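Local coordinates for protein glutathione S-transferase omega-like 2 (Saccharomyces cerevisiae, PDB 5LKB) that acts as a glutathione-dependent thiol transferase, reducing dehydroascorbate and dimethylarsinic acid and reacting with glutathionyl-(hydro)quinones, at residues L44-L58 with I288-Y301. Residues are numbered along the deposited sequence; the frame is centred on the assembly and turned at random.
Sequences LACPWAHRTLITRAL and IRLYTTVIRFDPVY
Ile288 opens the contact by reaching along helix 47-58: its CD1 meets Leu58 CD1 at 3.6 Å and Thr55 OG1, while CG1 packs on Ile54 CG2. Next along the chain, the guanidinium of Arg289 lies against that of Arg51, one turn before Thr55 on helix 47-58, centres 4.1 Å apart and planes at 29°. The opposite face of the Arg51 group is taken by Trp48 CE3, and a water links Arg51 NE to Arg289 O. Tyr291, CG anti to its own amide nitrogen (chi1 174°), turns its ring edge toward the face of His50 in an offset edge-to-face pair; its hydroxyl bonds to Thr337. Thr292 is a knob among Pro47, His50, Arg51 and Ile54. With OG1 lying between the backbone N and the carbonyl carbon (chi1 61°), it donates to Pro47 O (3.0 Å) from above the carbonyl plane, and its CG2 touches His50 CB.

Arg296 stretches from CG to NE across the start of the other helix. NE donates to Ala45 O at 2.8 Å, NH2 weakly to Leu44 O, and NH1 both to Thr292 O and, in the plane of the imidazole, to His50 ND1 (2.9 Å). Pro47 CA sits over the guanidinium. Replaced by a leucine, Arg296 would probably leave His50 ND1 and Ala45 O without their donor and the turn before the helix less firmly fixed. Tyr301 ends the contact with OH against Pro47 CG; its hydroxyl is hydrogen-bonded to that of Tyr346 in helix 339-349.

The contact joins the thioredoxin-like and all-helical domains of the GST fold. Because Cys46, the nucleophile and N-cap whose SG accepts from Ala49 N, stands between Ala45 and Pro47, Arg296 and Thr292 bind backbone carbonyls on both sides of it, tying the catalytic turn to the C-terminal domain.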
loop_
_atom_site.group_PDB
_atom_site.type_symbol
_atom_site.label_atom_id
_atom_site.label_comp_id
_atom_site.label_asym_id
_atom_site.label_seq_id
_atom_site.Cartn_x
_atom_site.Cartn_y
_atom_site.Cartn_z
ATOM N N LEU A 44 13.096 -11.630 14.700
ATOM C CA LEU A 44 13.649 -10.756 13.660
ATOM C C LEU A 44 12.596 -9.867 12.989
ATOM O O LEU A 44 12.980 -8.853 12.399
ATOM C CB LEU A 44 14.296 -11.622 12.589
ATOM C CG LEU A 44 15.598 -12.320 12.929
ATOM C CD1 LEU A 44 15.960 -13.407 11.961
ATOM C CD2 LEU A 44 16.675 -11.256 12.964
ATOM N N ALA A 45 11.322 -10.118 13.195
ATOM C CA ALA A 45 10.283 -9.261 12.617
ATOM C C ALA A 45 10.070 -7.990 13.439
ATOM O O ALA A 45 9.592 -6.962 12.909
ATOM C CB ALA A 45 8.963 -10.003 12.558
ATOM N N CYS A 46 10.402 -8.066 14.764
ATOM C CA CYS A 46 10.003 -7.042 15.719
ATOM C C CYS A 46 11.003 -5.902 15.707
ATOM O O CYS A 46 12.191 -6.148 15.937
ATOM C CB CYS A 46 10.000 -7.643 17.144
ATOM S SG CYS A 46 9.772 -6.436 18.431
ATOM N N PRO A 47 10.577 -4.642 15.541
ATOM C CA PRO A 47 11.517 -3.527 15.518
ATOM C C PRO A 47 12.096 -3.207 16.893
ATOM O O PRO A 47 13.142 -2.550 16.986
ATOM C CB PRO A 47 10.648 -2.363 14.990
ATOM C CG PRO A 47 9.298 -2.666 15.458
ATOM C CD PRO A 47 9.169 -4.166 15.324
ATOM N N TRP A 48 11.360 -3.581 17.935
ATOM C CA TRP A 48 11.834 -3.373 19.305
ATOM C C TRP A 48 12.984 -4.330 19.578
ATOM O O TRP A 48 14.073 -3.921 20.038
ATOM C CB TRP A 48 10.623 -3.563 20.251
ATOM C CG TRP A 48 9.357 -2.853 19.852
ATOM C CD1 TRP A 48 8.272 -3.423 19.261
ATOM C CD2 TRP A 48 9.090 -1.436 19.870
ATOM N NE1 TRP A 48 7.350 -2.476 18.921
ATOM C CE2 TRP A 48 7.809 -1.246 19.315
ATOM C CE3 TRP A 48 9.778 -0.320 20.348
ATOM C CZ2 TRP A 48 7.221 -0.000 19.225
ATOM C CZ3 TRP A 48 9.198 0.903 20.278
ATOM C CH2 TRP A 48 7.910 1.063 19.705
ATOM N N ALA A 49 12.756 -5.619 19.304
ATOM C CA ALA A 49 13.823 -6.611 19.449
ATOM C C ALA A 49 14.982 -6.318 18.513
ATOM O O ALA A 49 16.148 -6.549 18.841
ATOM C CB ALA A 49 13.251 -8.005 19.205
ATOM N N HIS A 50 14.692 -5.796 17.313
ATOM C CA HIS A 50 15.741 -5.491 16.371
ATOM C C HIS A 50 16.739 -4.501 16.984
ATOM O O HIS A 50 17.905 -4.567 16.716
ATOM C CB HIS A 50 15.115 -5.009 15.042
ATOM C CG HIS A 50 16.058 -4.948 13.877
ATOM N ND1 HIS A 50 15.632 -4.548 12.608
ATOM C CD2 HIS A 50 17.354 -5.307 13.756
ATOM C CE1 HIS A 50 16.651 -4.646 11.780
ATOM N NE2 HIS A 50 17.705 -5.115 12.448
ATOM N N ARG A 51 16.272 -3.550 17.796
ATOM C CA ARG A 51 17.171 -2.597 18.430
ATOM C C ARG A 51 18.246 -3.325 19.174
ATOM O O ARG A 51 19.395 -2.915 19.122
ATOM C CB ARG A 51 16.423 -1.736 19.445
ATOM C CG ARG A 51 15.242 -0.869 18.923
ATOM C CD ARG A 51 14.484 -0.385 20.131
ATOM N NE ARG A 51 13.658 0.776 19.836
ATOM C CZ ARG A 51 13.036 1.483 20.760
ATOM N NH1 ARG A 51 13.195 1.145 22.050
ATOM N NH2 ARG A 51 12.312 2.523 20.408
ATOM N N THR A 52 17.866 -4.396 19.848
ATOM C CA THR A 52 18.815 -5.100 20.705
ATOM C C THR A 52 19.806 -5.914 19.893
ATOM O O THR A 52 20.954 -6.072 20.325
ATOM C CB THR A 52 18.086 -5.955 21.747
ATOM O OG1 THR A 52 17.468 -7.108 21.207
ATOM C CG2 THR A 52 17.037 -5.176 22.490
ATOM N N LEU A 53 19.395 -6.471 18.737
ATOM C CA LEU A 53 20.320 -7.198 17.885
ATOM C C LEU A 53 21.375 -6.264 17.315
ATOM O O LEU A 53 22.564 -6.605 17.301
ATOM C CB LEU A 53 19.586 -7.870 16.758
ATOM C CG LEU A 53 18.676 -9.000 17.102
ATOM C CD1 LEU A 53 18.000 -9.531 15.808
ATOM C CD2 LEU A 53 19.376 -10.157 17.798
ATOM N N ILE A 54 20.974 -5.085 16.850
ATOM C CA ILE A 54 21.908 -4.126 16.291
ATOM C C ILE A 54 22.932 -3.731 17.367
ATOM O O ILE A 54 24.147 -3.681 17.130
ATOM C CB ILE A 54 21.186 -2.886 15.728
ATOM C CG1 ILE A 54 20.327 -3.310 14.516
ATOM C CG2 ILE A 54 22.172 -1.823 15.310
ATOM C CD1 ILE A 54 19.214 -2.356 14.213
ATOM N N THR A 55 22.433 -3.429 18.556
ATOM C CA THR A 55 23.292 -2.958 19.635
ATOM C C THR A 55 24.222 -4.069 20.106
ATOM O O THR A 55 25.417 -3.820 20.327
ATOM C CB THR A 55 22.419 -2.429 20.771
ATOM O OG1 THR A 55 21.570 -1.354 20.315
ATOM C CG2 THR A 55 23.283 -1.812 21.876
ATOM N N ARG A 56 23.716 -5.290 20.225
ATOM C CA ARG A 56 24.551 -6.442 20.530
ATOM C C ARG A 56 25.717 -6.575 19.557
ATOM O O ARG A 56 26.863 -6.868 19.948
ATOM C CB ARG A 56 23.703 -7.717 20.640
ATOM C CG ARG A 56 24.490 -9.028 20.727
ATOM C CD ARG A 56 23.533 -10.121 20.976
ATOM N NE ARG A 56 24.063 -11.475 20.796
ATOM C CZ ARG A 56 23.987 -12.237 19.711
ATOM N NH1 ARG A 56 23.390 -11.819 18.576
ATOM N NH2 ARG A 56 24.445 -13.480 19.759
ATOM N N ALA A 57 25.460 -6.413 18.269
ATOM C CA ALA A 57 26.549 -6.499 17.302
ATOM C C ALA A 57 27.532 -5.343 17.441
ATOM O O ALA A 57 28.759 -5.569 17.450
ATOM C CB ALA A 57 25.986 -6.534 15.884
ATOM N N LEU A 58 27.043 -4.112 17.514
ATOM C CA LEU A 58 27.885 -2.921 17.497
ATOM C C LEU A 58 28.787 -2.911 18.727
ATOM O O LEU A 58 29.925 -2.428 18.683
ATOM C CB LEU A 58 27.028 -1.648 17.477
ATOM C CG LEU A 58 26.350 -1.300 16.130
ATOM C CD1 LEU A 58 25.421 -0.101 16.304
ATOM C CD2 LEU A 58 27.321 -0.962 15.059
ATOM N N ILE A 288 19.716 4.000 15.809
ATOM C CA ILE A 288 19.295 2.613 15.933
ATOM C C ILE A 288 17.793 2.537 16.105
ATOM O O ILE A 288 17.103 1.773 15.419
ATOM C CB ILE A 288 20.079 1.917 17.065
ATOM C CG1 ILE A 288 21.562 1.845 16.677
ATOM C CG2 ILE A 288 19.486 0.528 17.357
ATOM C CD1 ILE A 288 22.474 1.368 17.775
ATOM N N ARG A 289 17.257 3.332 17.018
ATOM C CA ARG A 289 15.850 3.281 17.334
ATOM C C ARG A 289 15.018 3.741 16.146
ATOM O O ARG A 289 13.991 3.121 15.864
ATOM C CB ARG A 289 15.542 4.104 18.590
ATOM C CG ARG A 289 16.065 3.437 19.908
ATOM C CD ARG A 289 16.012 4.502 21.062
ATOM N NE ARG A 289 14.688 5.076 21.173
ATOM C CZ ARG A 289 13.934 5.167 22.239
ATOM N NH1 ARG A 289 14.352 4.715 23.424
ATOM N NH2 ARG A 289 12.743 5.763 22.135
ATOM N N LEU A 290 15.454 4.773 15.433
ATOM C CA LEU A 290 14.688 5.217 14.256
ATOM C C LEU A 290 14.780 4.170 13.162
ATOM O O LEU A 290 13.780 3.921 12.455
ATOM C CB LEU A 290 15.211 6.550 13.741
ATOM C CG LEU A 290 14.525 7.120 12.482
ATOM C CD1 LEU A 290 13.082 7.350 12.774
ATOM C CD2 LEU A 290 15.178 8.388 12.047
ATOM N N TYR A 291 15.956 3.592 12.960
ATOM C CA TYR A 291 16.184 2.651 11.851
ATOM C C TYR A 291 15.198 1.481 11.868
ATOM O O TYR A 291 14.719 1.037 10.801
ATOM C CB TYR A 291 17.601 2.062 11.958
ATOM C CG TYR A 291 17.928 0.958 10.952
ATOM C CD1 TYR A 291 17.681 -0.331 11.275
ATOM C CD2 TYR A 291 18.444 1.226 9.704
ATOM C CE1 TYR A 291 17.938 -1.365 10.421
ATOM C CE2 TYR A 291 18.730 0.188 8.809
ATOM C CZ TYR A 291 18.507 -1.093 9.176
ATOM O OH TYR A 291 18.765 -2.142 8.317
ATOM N N THR A 292 14.938 0.895 13.018
ATOM C CA THR A 292 14.158 -0.336 13.029
ATOM C C THR A 292 12.742 -0.080 12.500
ATOM O O THR A 292 12.133 -0.975 11.914
ATOM C CB THR A 292 14.188 -1.028 14.371
ATOM O OG1 THR A 292 13.610 -0.134 15.324
ATOM C CG2 THR A 292 15.636 -1.405 14.805
ATOM N N THR A 293 12.233 1.141 12.663
ATOM C CA THR A 293 10.960 1.511 12.056
ATOM C C THR A 293 11.141 1.814 10.581
ATOM O O THR A 293 10.341 1.376 9.725
ATOM C CB THR A 293 10.331 2.698 12.774
ATOM O OG1 THR A 293 10.080 2.328 14.139
ATOM C CG2 THR A 293 9.014 3.104 12.113
ATOM N N VAL A 294 12.085 2.700 10.259
ATOM C CA VAL A 294 12.249 3.170 8.883
ATOM C C VAL A 294 12.536 2.008 7.932
ATOM O O VAL A 294 11.972 1.964 6.836
ATOM C CB VAL A 294 13.311 4.284 8.758
ATOM C CG1 VAL A 294 13.494 4.743 7.278
ATOM C CG2 VAL A 294 12.908 5.520 9.557
ATOM N N ILE A 295 13.333 1.007 8.343
ATOM C CA ILE A 295 13.648 -0.131 7.472
ATOM C C ILE A 295 12.430 -1.003 7.172
ATOM O O ILE A 295 12.396 -1.691 6.143
ATOM C CB ILE A 295 14.833 -0.951 8.055
ATOM C CG1 ILE A 295 15.540 -1.722 6.939
ATOM C CG2 ILE A 295 14.402 -1.861 9.157
ATOM C CD1 ILE A 295 16.275 -0.888 5.922
ATOM N N ARG A 296 11.430 -0.975 8.048
ATOM C CA ARG A 296 10.172 -1.708 7.908
ATOM C C ARG A 296 9.094 -0.885 7.203
ATOM O O ARG A 296 8.006 -1.411 6.884
ATOM C CB ARG A 296 9.689 -2.163 9.303
ATOM C CG ARG A 296 10.505 -3.268 9.885
ATOM C CD ARG A 296 10.131 -3.508 11.363
ATOM N NE ARG A 296 10.876 -4.694 11.863
ATOM C CZ ARG A 296 12.206 -4.739 12.062
ATOM N NH1 ARG A 296 12.926 -3.674 11.941
ATOM N NH2 ARG A 296 12.753 -5.895 12.340
ATOM N N PHE A 297 9.370 0.387 6.965
ATOM C CA PHE A 297 8.282 1.294 6.569
ATOM C C PHE A 297 7.780 0.976 5.175
ATOM O O PHE A 297 6.563 0.739 4.985
ATOM C CB PHE A 297 8.745 2.754 6.681
ATOM C CG PHE A 297 7.624 3.753 6.731
ATOM C CD1 PHE A 297 7.087 4.279 5.566
ATOM C CD2 PHE A 297 7.143 4.191 7.934
ATOM C CE1 PHE A 297 6.044 5.179 5.629
ATOM C CE2 PHE A 297 6.077 5.107 7.980
ATOM C CZ PHE A 297 5.544 5.608 6.861
ATOM N N ASP A 298 8.693 0.925 4.186
ATOM C CA ASP A 298 8.234 0.611 2.834
ATOM C C ASP A 298 7.853 -0.850 2.680
ATOM O O ASP A 298 6.847 -1.132 2.003
ATOM C CB ASP A 298 9.254 1.056 1.774
ATOM C CG ASP A 298 9.416 2.560 1.704
ATOM O OD1 ASP A 298 8.662 3.271 2.401
ATOM O OD2 ASP A 298 10.258 3.050 0.913
ATOM N N PRO A 299 8.584 -1.809 3.241
ATOM C CA PRO A 299 8.190 -3.220 3.075
ATOM C C PRO A 299 6.865 -3.608 3.702
ATOM O O PRO A 299 6.228 -4.559 3.224
ATOM C CB PRO A 299 9.373 -3.975 3.719
ATOM C CG PRO A 299 10.517 -3.101 3.508
ATOM C CD PRO A 299 9.974 -1.698 3.719
ATOM N N VAL A 300 6.477 -2.977 4.826
ATOM C CA VAL A 300 5.272 -3.340 5.586
ATOM C C VAL A 300 4.386 -2.147 5.932
ATOM O O VAL A 300 3.171 -2.183 5.720
ATOM C CB VAL A 300 5.654 -4.088 6.889
ATOM C CG1 VAL A 300 4.425 -4.170 7.808
ATOM C CG2 VAL A 300 6.194 -5.453 6.495
ATOM N N TYR A 301 4.909 -1.118 6.576
ATOM C CA TYR A 301 4.014 -0.173 7.227
ATOM C C TYR A 301 3.127 0.592 6.219
ATOM O O TYR A 301 1.989 0.935 6.538
ATOM C CB TYR A 301 4.763 0.789 8.114
ATOM C CG TYR A 301 5.483 0.106 9.275
ATOM C CD1 TYR A 301 4.962 -1.021 9.925
ATOM C CD2 TYR A 301 6.677 0.615 9.715
ATOM C CE1 TYR A 301 5.636 -1.604 11.025
ATOM C CE2 TYR A 301 7.336 0.064 10.801
ATOM C CZ TYR A 301 6.803 -1.039 11.427
ATOM O OH TYR A 301 7.438 -1.641 12.504
HETATM O O HOH W 1 12.426 1.525 17.455
#